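Local coordinates for protein alginate lyase AlgAT5 (Defluviitalea, PDB 5ZQI) that cleaves the polysaccharide alginate, probably by the beta-elimination typical of polysaccharide lyase family 7, at residues Lys68-Ala76 / Phe104-Thr113; Tyr236-Gln244 / Gly257-His268. One frame throughout, in Å; residues are numbered along the deposited sequence.

How the contacts relate
Both contacts join the two antiparallel sheets of the beta-sandwich, and their centres lie about 14 Å apart. Along the chain they come in series: contact 1 (68-76 with 104-113) closes before contact 2 (236-244 with 257-268) opens. Strands 67-70, 236-239 and 241-243 belong to one sheet, strands 102-107 and 256-269 to the other, where these last two are neighbours. Within that sheet F104 N lies 2.9 Å from N259 O and F104 packs on I261, whereas A106 O probably hydrogen-bonds T243 OG1 across to the other. The centre of contact 2 is about 3 Å from that of the chain and the centre of contact 1 about 13 Å, so contact 2 lies in the middle of the sandwich and contact 1 toward its periphery.

Contact 1: residues Lys68-Ala76 / Phe104-Thr113; sequences KLTLPINDA and FKAHCGGDTT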
loop_
_atom_site.group_PDB
_atom_site.type_symbol
_atom_site.label_atom_id
_atom_site.label_comp_id
_atom_site.label_asym_id
_atom_site.label_seq_id
_atom_site.Cartn_x
_atom_site.Cartn_y
_atom_site.Cartn_z
ATOM N N LYS A 68 -1.074 -9.472 6.610
ATOM C CA LYS A 68 0.289 -9.833 6.989
ATOM C C LYS A 68 1.213 -8.732 6.494
ATOM O O LYS A 68 0.877 -8.019 5.538
ATOM C CB LYS A 68 0.704 -11.199 6.455
ATOM C CG LYS A 68 0.823 -11.362 4.994
ATOM C CD LYS A 68 1.438 -12.744 4.653
ATOM C CE LYS A 68 1.419 -13.001 3.177
ATOM N NZ LYS A 68 2.084 -14.297 2.866
ATOM N N LEU A 69 2.353 -8.571 7.163
ATOM C CA LEU A 69 3.285 -7.479 6.887
ATOM C C LEU A 69 4.570 -8.006 6.258
ATOM O O LEU A 69 5.146 -8.966 6.774
ATOM C CB LEU A 69 3.626 -6.733 8.176
ATOM C CG LEU A 69 4.650 -5.603 8.071
ATOM C CD1 LEU A 69 4.104 -4.407 7.350
ATOM C CD2 LEU A 69 5.108 -5.211 9.493
ATOM N N THR A 70 5.015 -7.376 5.162
ATOM C CA THR A 70 6.359 -7.584 4.628
ATOM C C THR A 70 7.250 -6.403 5.005
ATOM O O THR A 70 6.846 -5.243 4.850
ATOM C CB THR A 70 6.351 -7.763 3.120
ATOM O OG1 THR A 70 5.481 -8.863 2.791
ATOM C CG2 THR A 70 7.785 -8.018 2.596
ATOM N N LEU A 71 8.454 -6.702 5.518
ATOM C CA LEU A 71 9.418 -5.715 5.974
ATOM C C LEU A 71 10.466 -5.387 4.927
ATOM O O LEU A 71 10.666 -6.119 3.952
ATOM C CB LEU A 71 10.135 -6.245 7.216
ATOM C CG LEU A 71 9.309 -6.408 8.492
ATOM C CD1 LEU A 71 10.092 -7.196 9.551
ATOM C CD2 LEU A 71 8.845 -5.097 9.050
ATOM N N PRO A 72 11.169 -4.233 5.117
ATOM C CA PRO A 72 12.290 -3.904 4.221
ATOM C C PRO A 72 13.658 -4.383 4.704
ATOM O O PRO A 72 14.713 -3.955 4.207
ATOM C CB PRO A 72 12.251 -2.372 4.175
ATOM C CG PRO A 72 11.777 -2.027 5.589
ATOM C CD PRO A 72 10.738 -3.076 5.940
ATOM N N ILE A 73 13.639 -5.286 5.686
ATOM C CA ILE A 73 14.847 -5.828 6.307
ATOM C C ILE A 73 14.661 -7.329 6.479
ATOM O O ILE A 73 13.606 -7.875 6.168
ATOM C CB ILE A 73 15.180 -5.172 7.670
ATOM C CG1 ILE A 73 13.990 -5.348 8.599
ATOM C CG2 ILE A 73 15.551 -3.704 7.468
ATOM C CD1 ILE A 73 14.313 -4.998 10.071
ATOM N N ASN A 74 15.715 -7.996 6.987
ATOM C CA ASN A 74 15.643 -9.415 7.345
ATOM C C ASN A 74 15.190 -10.276 6.170
ATOM O O ASN A 74 14.390 -11.204 6.331
ATOM C CB ASN A 74 14.735 -9.618 8.555
ATOM C CG ASN A 74 15.200 -8.830 9.778
ATOM O OD1 ASN A 74 16.373 -8.478 9.913
ATOM N ND2 ASN A 74 14.266 -8.525 10.653
ATOM N N ASP A 75 15.755 -10.020 4.994
ATOM C CA ASP A 75 15.408 -10.764 3.784
ATOM C C ASP A 75 13.925 -10.619 3.452
ATOM O O ASP A 75 13.273 -11.558 3.010
ATOM C CB ASP A 75 15.825 -12.228 3.922
ATOM C CG ASP A 75 17.326 -12.375 4.117
ATOM O OD1 ASP A 75 18.087 -11.679 3.396
ATOM O OD2 ASP A 75 17.754 -13.165 4.995
ATOM N N ALA A 76 13.394 -9.404 3.620
ATOM C CA ALA A 76 11.979 -9.123 3.365
ATOM C C ALA A 76 11.084 -10.072 4.170
ATOM O O ALA A 76 10.119 -10.661 3.671
ATOM C CB ALA A 76 11.682 -9.187 1.861
ATOM N N PHE A 104 4.778 3.784 8.004
ATOM C CA PHE A 104 5.402 2.750 7.176
ATOM C C PHE A 104 6.593 3.407 6.485
ATOM O O PHE A 104 6.420 4.398 5.766
ATOM C CB PHE A 104 4.452 2.189 6.121
ATOM C CG PHE A 104 3.230 1.492 6.657
ATOM C CD1 PHE A 104 2.135 2.221 7.114
ATOM C CD2 PHE A 104 3.149 0.111 6.658
ATOM C CE1 PHE A 104 1.009 1.547 7.571
ATOM C CE2 PHE A 104 2.037 -0.540 7.112
ATOM C CZ PHE A 104 0.966 0.170 7.567
ATOM N N LYS A 105 7.780 2.824 6.641
ATOM C CA LYS A 105 9.006 3.333 6.023
ATOM C C LYS A 105 9.706 2.205 5.290
ATOM O O LYS A 105 9.885 1.134 5.855
ATOM C CB LYS A 105 9.946 3.946 7.079
ATOM C CG LYS A 105 11.327 4.296 6.537
ATOM C CD LYS A 105 12.180 4.983 7.586
ATOM C CE LYS A 105 13.612 5.154 7.086
ATOM N NZ LYS A 105 14.509 5.856 8.033
ATOM N N ALA A 106 10.156 2.456 4.057
ATOM C CA ALA A 106 11.040 1.532 3.350
ATOM C C ALA A 106 12.150 2.328 2.688
ATOM O O ALA A 106 11.888 3.193 1.847
ATOM C CB ALA A 106 10.266 0.684 2.330
ATOM N N HIS A 107 13.377 2.031 3.091
ATOM C CA HIS A 107 14.557 2.719 2.580
ATOM C C HIS A 107 15.096 2.060 1.320
ATOM O O HIS A 107 14.919 0.868 1.097
ATOM C CB HIS A 107 15.649 2.770 3.653
ATOM C CG HIS A 107 16.087 1.422 4.143
ATOM N ND1 HIS A 107 15.199 0.457 4.576
ATOM C CD2 HIS A 107 17.320 0.877 4.247
ATOM C CE1 HIS A 107 15.876 -0.624 4.929
ATOM N NE2 HIS A 107 17.164 -0.388 4.752
ATOM N N CYS A 108 15.792 2.862 0.508
ATOM C CA CYS A 108 16.226 2.413 -0.817
ATOM C C CYS A 108 17.246 1.297 -0.744
ATOM O O CYS A 108 17.396 0.535 -1.710
ATOM C CB CYS A 108 16.763 3.608 -1.615
ATOM S SG CYS A 108 15.492 4.847 -2.012
ATOM N N GLY A 109 17.955 1.178 0.365
ATOM C CA GLY A 109 18.882 0.091 0.575
ATOM C C GLY A 109 18.271 -1.152 1.165
ATOM O O GLY A 109 18.991 -2.118 1.433
ATOM N N GLY A 110 16.955 -1.186 1.320
ATOM C CA GLY A 110 16.326 -2.312 1.979
ATOM C C GLY A 110 16.355 -3.597 1.169
ATOM O O GLY A 110 16.554 -3.615 -0.044
ATOM N N ASP A 111 16.126 -4.700 1.881
ATOM C CA ASP A 111 15.955 -5.999 1.247
ATOM C C ASP A 111 14.650 -6.024 0.468
ATOM O O ASP A 111 13.697 -5.294 0.784
ATOM C CB ASP A 111 15.976 -7.114 2.294
ATOM C CG ASP A 111 17.303 -7.225 2.996
ATOM O OD1 ASP A 111 18.329 -6.774 2.441
ATOM O OD2 ASP A 111 17.330 -7.787 4.109
ATOM N N THR A 112 14.623 -6.842 -0.578
ATOM C CA THR A 112 13.472 -6.903 -1.468
ATOM C C THR A 112 12.896 -8.313 -1.541
ATOM O O THR A 112 13.593 -9.310 -1.348
ATOM C CB THR A 112 13.827 -6.433 -2.887
ATOM O OG1 THR A 112 14.848 -7.270 -3.457
ATOM C CG2 THR A 112 14.331 -4.991 -2.872
ATOM N N THR A 113 11.600 -8.383 -1.837
ATOM C CA THR A 113 10.962 -9.665 -2.059
ATOM C C THR A 113 11.456 -10.318 -3.350
ATOM O O THR A 113 11.958 -9.659 -4.270
ATOM C CB THR A 113 9.443 -9.512 -2.153
ATOM O OG1 THR A 113 9.124 -8.595 -3.211
ATOM C CG2 THR A 113 8.870 -8.975 -0.890
HETATM O O HOH W 1 11.020 -5.339 1.139
HETATM O O HOH W 2 18.302 -6.798 7.046
#
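Two hydrogen bonds join the loops, both centred on D111. Its backbone N donates to P72 O at 2.8 Å, reaching it from above the carbonyl plane and with a bent N-H...O angle of 136°. In return the D111 carboxylate accepts the backbone N of D75: OD2 is met on its anti side at 2.9 Å, with an angle of 155°. CG of D111 stands beside its own backbone N (chi1 -64°), which carries OD2 over to the turn at 73-75. The D75 carboxylate comes within 4.0 Å of D111, OD1 to OD2, with the planes nearly parallel; two like charges so close would probably raise the proton affinity of one of them. A water links N74 N to D111 OD2, and a second lies between L71 O and D111 O.

Van der Waals contacts flank this polar cluster. The P72 ring is wedged against strand 104-107, its CB 4.1 Å from A106 CB and its CG against K105 O, a buried carbonyl with no polar partner. CE1 of H107 lies 3.6 Å from P72 O, which sits obliquely to the ring, while CG2 of I73 is at the ring's edge. On the other flank, CG2 of T113 touches T70 CG2 at 3.8 Å and also A76 CB; T113 OG1 is hydrogen-bonded to R120.

A type I turn, H107 to G110, closed by G110 N to H107 O, leads from the strand into the loop. Here the loops following strands 67-70 and 102-107, which lie in different sheets, meet at the periphery of the beta-sandwich typical of PL7 lyases.

Contact 2: residues Tyr236-Gln244 / Gly257-His268; sequences YFKAGMYTQ and GENEIYNLVVTH
M241 has the greatest share of surface buried here, and its side chain lies along the backbone of G257 and E258. CG stands anti to the backbone N (chi1 173°), and bends at chi2 and chi3 fold the thioether back, so that CG rests against G257 O and the terminal CE meets E258 C at 3.5 Å. Since G257 has no side chain, the sulfur can pass 3.9 Å from its CA. N259 reaches back from the facing strand, its OD1 3.4 Å from M241 CB and its CB and CG against M241 CE; its ND2 bonds to Q149 in strand 142-153. With an alanine in place of M241, the loss of the thioether would probably open a gap over the G257-E258 backbone and leave N259 CB and CG without the methyl they pack on.

Both segments turn a corner, 236-244 at G240 and 257-268 at Y262, where a classic beta bulge with N263 faces D148. The facing layers of the beta-sandwich meet in two strand pairs, one on each side of the bends: strands 241-243 and 257-261 run antiparallel, their axes 6.9 Å apart, and strands 236-239 and 263-268 lie 9.7 Å apart at 179°. G240 has a positive phi at which a CB would jam against the carbonyl O of A239, which favours glycine, and CD1 of I261 lies near G240 N.

In the second pair F237 carries the packing. Its phenyl ring, set beside the backbone N (chi1 -71°), presents CD2 to both methyls of V266, CG1 and CG2 each 3.8 Å away, and the two side chains cross at a slant. CE2 approaches the imidazole of H268, whose nitrogens bond to E125 and H143. In the same pair, next to the corner, A239 CB meets L264 CD1 at 4.0 Å, and CD1 of I261 from beyond the bend comes close by.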
loop_
_atom_site.group_PDB
_atom_site.type_symbol
_atom_site.label_atom_id
_atom_site.label_comp_id
_atom_site.label_asym_id
_atom_site.label_seq_id
_atom_site.Cartn_x
_atom_site.Cartn_y
_atom_site.Cartn_z
ATOM N N TYR A 236 -5.883 -9.483 -4.652
ATOM C CA TYR A 236 -5.836 -9.127 -3.240
ATOM C C TYR A 236 -5.330 -7.697 -3.101
ATOM O O TYR A 236 -4.643 -7.156 -3.973
ATOM C CB TYR A 236 -4.955 -10.105 -2.450
ATOM C CG TYR A 236 -3.554 -10.318 -2.997
ATOM C CD1 TYR A 236 -3.304 -11.263 -4.001
ATOM C CD2 TYR A 236 -2.481 -9.605 -2.500
ATOM C CE1 TYR A 236 -2.046 -11.444 -4.494
ATOM C CE2 TYR A 236 -1.207 -9.787 -3.005
ATOM C CZ TYR A 236 -1.004 -10.731 -3.977
ATOM O OH TYR A 236 0.268 -10.939 -4.467
ATOM N N PHE A 237 -5.693 -7.090 -1.982
ATOM C CA PHE A 237 -5.294 -5.719 -1.685
ATOM C C PHE A 237 -3.934 -5.674 -0.995
ATOM O O PHE A 237 -3.536 -6.623 -0.291
ATOM C CB PHE A 237 -6.333 -5.017 -0.786
ATOM C CG PHE A 237 -7.647 -4.701 -1.479
ATOM C CD1 PHE A 237 -7.691 -3.870 -2.589
ATOM C CD2 PHE A 237 -8.835 -5.198 -0.976
ATOM C CE1 PHE A 237 -8.896 -3.588 -3.225
ATOM C CE2 PHE A 237 -10.054 -4.898 -1.596
ATOM C CZ PHE A 237 -10.074 -4.079 -2.703
ATOM N N LYS A 238 -3.255 -4.528 -1.164
ATOM C CA LYS A 238 -2.053 -4.196 -0.413
ATOM C C LYS A 238 -2.109 -2.741 0.004
ATOM O O LYS A 238 -2.682 -1.930 -0.705
ATOM C CB LYS A 238 -0.752 -4.402 -1.219
ATOM C CG LYS A 238 -0.661 -5.768 -1.899
ATOM C CD LYS A 238 0.781 -6.032 -2.321
ATOM C CE LYS A 238 1.512 -6.643 -1.087
ATOM N NZ LYS A 238 2.975 -6.771 -1.250
ATOM N N ALA A 239 -1.497 -2.412 1.151
ATOM C CA ALA A 239 -1.431 -1.030 1.615
ATOM C C ALA A 239 -0.178 -0.873 2.463
ATOM O O ALA A 239 0.231 -1.801 3.171
ATOM C CB ALA A 239 -2.670 -0.657 2.436
ATOM N N GLY A 240 0.398 0.318 2.425
ATOM C CA GLY A 240 1.598 0.619 3.169
ATOM C C GLY A 240 2.527 1.448 2.320
ATOM O O GLY A 240 2.078 2.375 1.622
ATOM N N MET A 241 3.815 1.102 2.348
ATOM C CA MET A 241 4.833 1.832 1.592
ATOM C C MET A 241 5.654 0.896 0.724
ATOM O O MET A 241 6.318 -0.010 1.235
ATOM C CB MET A 241 5.750 2.609 2.564
ATOM C CG MET A 241 6.968 3.285 1.927
ATOM S SD MET A 241 6.580 4.320 0.486
ATOM C CE MET A 241 5.422 5.488 1.216
ATOM N N TYR A 242 5.619 1.129 -0.584
ATOM C CA TYR A 242 6.372 0.364 -1.593
ATOM C C TYR A 242 7.229 1.376 -2.335
ATOM O O TYR A 242 6.736 2.116 -3.198
ATOM C CB TYR A 242 5.410 -0.392 -2.496
ATOM C CG TYR A 242 6.002 -1.336 -3.507
ATOM C CD1 TYR A 242 7.288 -1.854 -3.366
ATOM C CD2 TYR A 242 5.256 -1.726 -4.603
ATOM C CE1 TYR A 242 7.808 -2.752 -4.293
ATOM C CE2 TYR A 242 5.767 -2.596 -5.518
ATOM C CZ TYR A 242 7.026 -3.107 -5.354
ATOM O OH TYR A 242 7.545 -3.995 -6.307
ATOM N N THR A 243 8.494 1.474 -1.929
ATOM C CA THR A 243 9.386 2.523 -2.427
ATOM C C THR A 243 9.943 2.157 -3.792
ATOM O O THR A 243 10.680 1.178 -3.914
ATOM C CB THR A 243 10.511 2.752 -1.430
ATOM O OG1 THR A 243 9.916 3.120 -0.167
ATOM C CG2 THR A 243 11.426 3.879 -1.884
ATOM N N GLN A 244 9.645 2.958 -4.822
ATOM C CA GLN A 244 10.059 2.606 -6.189
ATOM C C GLN A 244 11.433 3.185 -6.515
ATOM O O GLN A 244 11.634 3.846 -7.527
ATOM C CB GLN A 244 9.034 3.060 -7.220
ATOM C CG GLN A 244 7.615 2.691 -6.892
ATOM C CD GLN A 244 7.362 1.226 -7.005
ATOM O OE1 GLN A 244 7.341 0.694 -8.110
ATOM N NE2 GLN A 244 7.147 0.565 -5.876
ATOM N N GLY A 257 11.119 6.185 1.263
ATOM C CA GLY A 257 9.717 6.557 1.225
ATOM C C GLY A 257 9.064 6.290 2.575
ATOM O O GLY A 257 9.407 5.337 3.269
ATOM N N GLU A 258 8.125 7.151 2.937
ATOM C CA GLU A 258 7.410 7.007 4.192
ATOM C C GLU A 258 5.997 7.550 4.038
ATOM O O GLU A 258 5.777 8.578 3.384
ATOM C CB GLU A 258 8.135 7.719 5.329
ATOM C CG GLU A 258 7.527 7.477 6.717
ATOM C CD GLU A 258 8.414 8.046 7.794
ATOM O OE1 GLU A 258 8.125 9.184 8.245
ATOM O OE2 GLU A 258 9.411 7.394 8.199
ATOM N N ASN A 259 5.044 6.860 4.676
ATOM C CA ASN A 259 3.673 7.344 4.777
ATOM C C ASN A 259 3.091 6.985 6.142
ATOM O O ASN A 259 3.661 6.217 6.918
ATOM C CB ASN A 259 2.803 6.814 3.616
ATOM C CG ASN A 259 2.551 5.318 3.683
ATOM O OD1 ASN A 259 3.374 4.539 4.122
ATOM N ND2 ASN A 259 1.361 4.917 3.258
ATOM N N GLU A 260 1.954 7.595 6.452
ATOM C CA GLU A 260 1.244 7.400 7.710
ATOM C C GLU A 260 -0.203 7.082 7.358
ATOM O O GLU A 260 -0.847 7.851 6.633
ATOM C CB GLU A 260 1.339 8.639 8.603
ATOM C CG GLU A 260 2.765 9.007 8.974
ATOM C CD GLU A 260 2.895 10.062 10.059
ATOM O OE1 GLU A 260 1.878 10.354 10.751
ATOM O OE2 GLU A 260 4.012 10.591 10.215
ATOM N N ILE A 261 -0.695 5.940 7.837
ATOM C CA ILE A 261 -2.073 5.497 7.590
ATOM C C ILE A 261 -2.871 5.711 8.877
ATOM O O ILE A 261 -2.564 5.123 9.923
ATOM C CB ILE A 261 -2.157 4.023 7.121
ATOM C CG1 ILE A 261 -1.352 3.868 5.831
ATOM C CG2 ILE A 261 -3.628 3.592 7.001
ATOM C CD1 ILE A 261 -1.470 2.468 5.180
ATOM N N TYR A 262 -3.936 6.499 8.774
ATOM C CA TYR A 262 -4.843 6.819 9.873
ATOM C C TYR A 262 -6.009 5.854 9.986
ATOM O O TYR A 262 -6.415 5.513 11.106
ATOM C CB TYR A 262 -5.395 8.237 9.665
ATOM C CG TYR A 262 -4.412 9.336 9.910
ATOM C CD1 TYR A 262 -3.483 9.686 8.948
ATOM C CD2 TYR A 262 -4.391 10.014 11.125
ATOM C CE1 TYR A 262 -2.572 10.607 9.218
ATOM C CE2 TYR A 262 -3.492 11.004 11.375
ATOM C CZ TYR A 262 -2.571 11.269 10.469
ATOM O OH TYR A 262 -1.646 12.325 10.683
ATOM N N ASN A 263 -6.540 5.395 8.850
ATOM C CA ASN A 263 -7.656 4.468 8.810
ATOM C C ASN A 263 -7.475 3.591 7.582
ATOM O O ASN A 263 -6.936 4.029 6.563
ATOM C CB ASN A 263 -9.022 5.199 8.751
ATOM C CG ASN A 263 -9.305 6.057 9.987
ATOM O OD1 ASN A 263 -9.662 5.559 11.066
ATOM N ND2 ASN A 263 -9.136 7.359 9.834
ATOM N N LEU A 264 -7.933 2.356 7.688
ATOM C CA LEU A 264 -7.757 1.325 6.671
ATOM C C LEU A 264 -8.909 0.347 6.833
ATOM O O LEU A 264 -9.109 -0.186 7.928
ATOM C CB LEU A 264 -6.419 0.609 6.830
ATOM C CG LEU A 264 -6.098 -0.500 5.834
ATOM C CD1 LEU A 264 -6.017 0.042 4.432
ATOM C CD2 LEU A 264 -4.755 -1.141 6.234
ATOM N N VAL A 265 -9.654 0.113 5.758
ATOM C CA VAL A 265 -10.753 -0.844 5.777
ATOM C C VAL A 265 -10.820 -1.591 4.453
ATOM O O VAL A 265 -10.637 -1.018 3.380
ATOM C CB VAL A 265 -12.119 -0.182 6.087
ATOM C CG1 VAL A 265 -12.581 0.727 4.981
ATOM C CG2 VAL A 265 -13.192 -1.210 6.422
ATOM N N VAL A 266 -11.071 -2.890 4.554
ATOM C CA VAL A 266 -11.371 -3.758 3.417
ATOM C C VAL A 266 -12.721 -4.400 3.671
ATOM O O VAL A 266 -12.968 -4.916 4.771
ATOM C CB VAL A 266 -10.287 -4.824 3.211
ATOM C CG1 VAL A 266 -10.763 -5.906 2.266
ATOM C CG2 VAL A 266 -9.028 -4.179 2.657
ATOM N N THR A 267 -13.591 -4.347 2.663
ATOM C CA THR A 267 -14.877 -5.013 2.740
ATOM C C THR A 267 -15.118 -5.867 1.500
ATOM O O THR A 267 -14.644 -5.564 0.396
ATOM C CB THR A 267 -16.046 -4.021 2.874
ATOM O OG1 THR A 267 -16.212 -3.269 1.669
ATOM C CG2 THR A 267 -15.887 -3.085 4.044
ATOM N N HIS A 268 -15.881 -6.935 1.700
ATOM C CA HIS A 268 -16.263 -7.839 0.644
ATOM C C HIS A 268 -17.737 -8.198 0.776
ATOM O O HIS A 268 -18.216 -8.506 1.872
ATOM C CB HIS A 268 -15.456 -9.143 0.672
ATOM C CG HIS A 268 -14.002 -8.947 0.432
ATOM N ND1 HIS A 268 -13.498 -8.727 -0.826
ATOM C CD2 HIS A 268 -12.946 -8.893 1.280
ATOM C CE1 HIS A 268 -12.191 -8.567 -0.754
ATOM N NE2 HIS A 268 -11.831 -8.658 0.510
#